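Local coordinates for protein PreproPTTH (PDB 5AOQ) that acts as a brain neurohormone, prothoracicotropic hormone, whose mature cystine-knot dimer binds the receptor tyrosine kinase Torso and probably thereby times metamorphosis, at residues 57-61 and 90-94. The protein carries 1 engineered substitution. Numbering follows the deposited sequence.
Sequences SLYSI and HPVSV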
loop_
_atom_site.group_PDB
_atom_site.type_symbol
_atom_site.label_atom_id
_atom_site.label_comp_id
_atom_site.label_asym_id
_atom_site.label_seq_id
_atom_site.Cartn_x
_atom_site.Cartn_y
_atom_site.Cartn_z
ATOM N N SER D 57 -14.440 -5.398 -17.600
ATOM C CA SER D 57 -14.997 -4.942 -16.333
ATOM C C SER D 57 -13.979 -4.116 -15.561
ATOM O O SER D 57 -13.015 -4.650 -15.017
ATOM C CB SER D 57 -15.458 -6.133 -15.493
ATOM O OG SER D 57 -16.088 -5.702 -14.301
ATOM N N LEU D 58 -14.202 -2.807 -15.521
ATOM C CA LEU D 58 -13.307 -1.904 -14.815
ATOM C C LEU D 58 -13.539 -1.947 -13.310
ATOM O O LEU D 58 -14.676 -1.868 -12.842
ATOM C CB LEU D 58 -13.486 -0.472 -15.322
ATOM C CG LEU D 58 -13.122 -0.213 -16.784
ATOM C CD1 LEU D 58 -13.494 1.209 -17.173
ATOM C CD2 LEU D 58 -11.641 -0.468 -17.038
ATOM N N TYR D 59 -12.448 -2.077 -12.562
ATOM C CA TYR D 59 -12.494 -2.079 -11.105
ATOM C C TYR D 59 -11.412 -1.156 -10.561
ATOM O O TYR D 59 -10.253 -1.238 -10.972
ATOM C CB TYR D 59 -12.318 -3.496 -10.557
ATOM C CG TYR D 59 -12.357 -3.576 -9.048
ATOM C CD1 TYR D 59 -13.560 -3.728 -8.371
ATOM C CD2 TYR D 59 -11.190 -3.503 -8.298
ATOM C CE1 TYR D 59 -13.601 -3.801 -6.991
ATOM C CE2 TYR D 59 -11.220 -3.576 -6.918
ATOM C CZ TYR D 59 -12.428 -3.725 -6.270
ATOM O OH TYR D 59 -12.462 -3.799 -4.897
ATOM N N SER D 60 -11.798 -0.276 -9.641
ATOM C CA SER D 60 -10.882 0.715 -9.084
ATOM C C SER D 60 -10.111 0.176 -7.886
ATOM O O SER D 60 -10.705 -0.254 -6.897
ATOM C CB SER D 60 -11.647 1.976 -8.674
ATOM O OG SER D 60 -12.174 2.646 -9.804
ATOM N N ILE D 61 -8.784 0.202 -7.989
ATOM C CA ILE D 61 -7.908 -0.167 -6.880
ATOM C C ILE D 61 -7.077 1.044 -6.465
ATOM O O ILE D 61 -6.900 1.980 -7.246
ATOM C CB ILE D 61 -6.973 -1.339 -7.244
ATOM C CG1 ILE D 61 -6.169 -1.014 -8.506
ATOM C CG2 ILE D 61 -7.785 -2.612 -7.441
ATOM C CD1 ILE D 61 -5.070 -2.011 -8.809
ATOM N N HIS D 90 -7.229 3.640 -9.209
ATOM C CA HIS D 90 -6.724 3.082 -10.455
ATOM C C HIS D 90 -7.699 2.047 -11.007
ATOM O O HIS D 90 -7.734 0.911 -10.532
ATOM C CB HIS D 90 -5.349 2.452 -10.232
ATOM C CG HIS D 90 -4.610 2.141 -11.496
ATOM N ND1 HIS D 90 -4.404 3.075 -12.487
ATOM C CD2 HIS D 90 -4.025 0.999 -11.928
ATOM C CE1 HIS D 90 -3.726 2.523 -13.477
ATOM N NE2 HIS D 90 -3.482 1.263 -13.163
ATOM N N PRO D 91 -8.511 2.441 -12.004
ATOM C CA PRO D 91 -9.406 1.461 -12.622
ATOM C C PRO D 91 -8.636 0.473 -13.485
ATOM O O PRO D 91 -7.738 0.880 -14.223
ATOM C CB PRO D 91 -10.342 2.323 -13.468
ATOM C CG PRO D 91 -9.543 3.528 -13.796
ATOM C CD PRO D 91 -8.668 3.780 -12.601
ATOM N N VAL D 92 -8.975 -0.807 -13.380
ATOM C CA VAL D 92 -8.321 -1.835 -14.179
ATOM C C VAL D 92 -9.322 -2.909 -14.593
ATOM O O VAL D 92 -10.276 -3.197 -13.869
ATOM C CB VAL D 92 -7.144 -2.478 -13.404
ATOM C CG1 VAL D 92 -7.643 -3.186 -12.146
ATOM C CG2 VAL D 92 -6.364 -3.437 -14.294
ATOM N N SER D 93 -9.103 -3.492 -15.768
ATOM C CA SER D 93 -9.927 -4.597 -16.233
ATOM C C SER D 93 -9.758 -5.788 -15.303
ATOM O O SER D 93 -8.636 -6.177 -14.985
ATOM C CB SER D 93 -9.559 -4.990 -17.663
ATOM O OG SER D 93 -10.393 -6.036 -18.131
ATOM N N VAL D 94 -10.878 -6.359 -14.870
ATOM C CA VAL D 94 -10.853 -7.451 -13.905
ATOM C C VAL D 94 -11.786 -8.587 -14.333
ATOM O O VAL D 94 -11.891 -9.611 -13.657
ATOM C CB VAL D 94 -11.239 -6.941 -12.498
ATOM C CG1 VAL D 94 -12.753 -6.756 -12.369
ATOM C CG2 VAL D 94 -10.711 -7.880 -11.431
#
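Backbone hydrogen bonds hold residues 57-61 and 90-94 together as neighbouring antiparallel strands; the axes of these segments approach to 4.1 Å, with 140° between their N-to-C directions. Tyr-59 and Val-92 form a hydrogen-bonded pair closed from both sides, Tyr-59 N to Val-92 O and Val-92 N to Tyr-59 O, each 2.8 Å. At the next hydrogen-bonded pair, Ile-61 N donates to His-90 O at 2.8 Å, nearly straight; the return bond from His-90 N to Ile-61 O, 2.6 Å, is bent and weak. At the other end Val-94 N reaches Ser-57 O at 2.7 Å. Between these rungs lie the non-hydrogen-bonded pairs Leu-58/Ser-93 and Ser-60/Pro-91. Pro-91 suits such a site, where the backbone nitrogen faces away from the partner strand and the missing N-H costs the pairing nothing. CA-H...O contacts add to the pairing, among them Pro-91 CA to Tyr-59 O at 3.3 Å and Leu-58 CA to Val-92 O at 3.4 Å.

This two-stranded ribbon, strands 55-65 and 86-97, is one of the long hairpins of a cystine-knot growth-factor fold; disulfides Cys-40–Cys-96 and Cys-48–Cys-98 tie in the region where its second strand ends.

Apolar contacts are modest: Tyr-59 CB touches Val-94 CG1 at 3.8 Å, and Ile-61 CD1, at the edge of the His-90 ring, lies 4.4 Å from Val-92 CG1. The Tyr-59 ring leads away from the partner strand to the second hormone subunit, where its OH hydrogen-bonds Glu-36 O and Val-94 packs on Val-94 of that subunit. On the opposite face from Tyr-59, Ser-60 packs against Asn-199 of Torso.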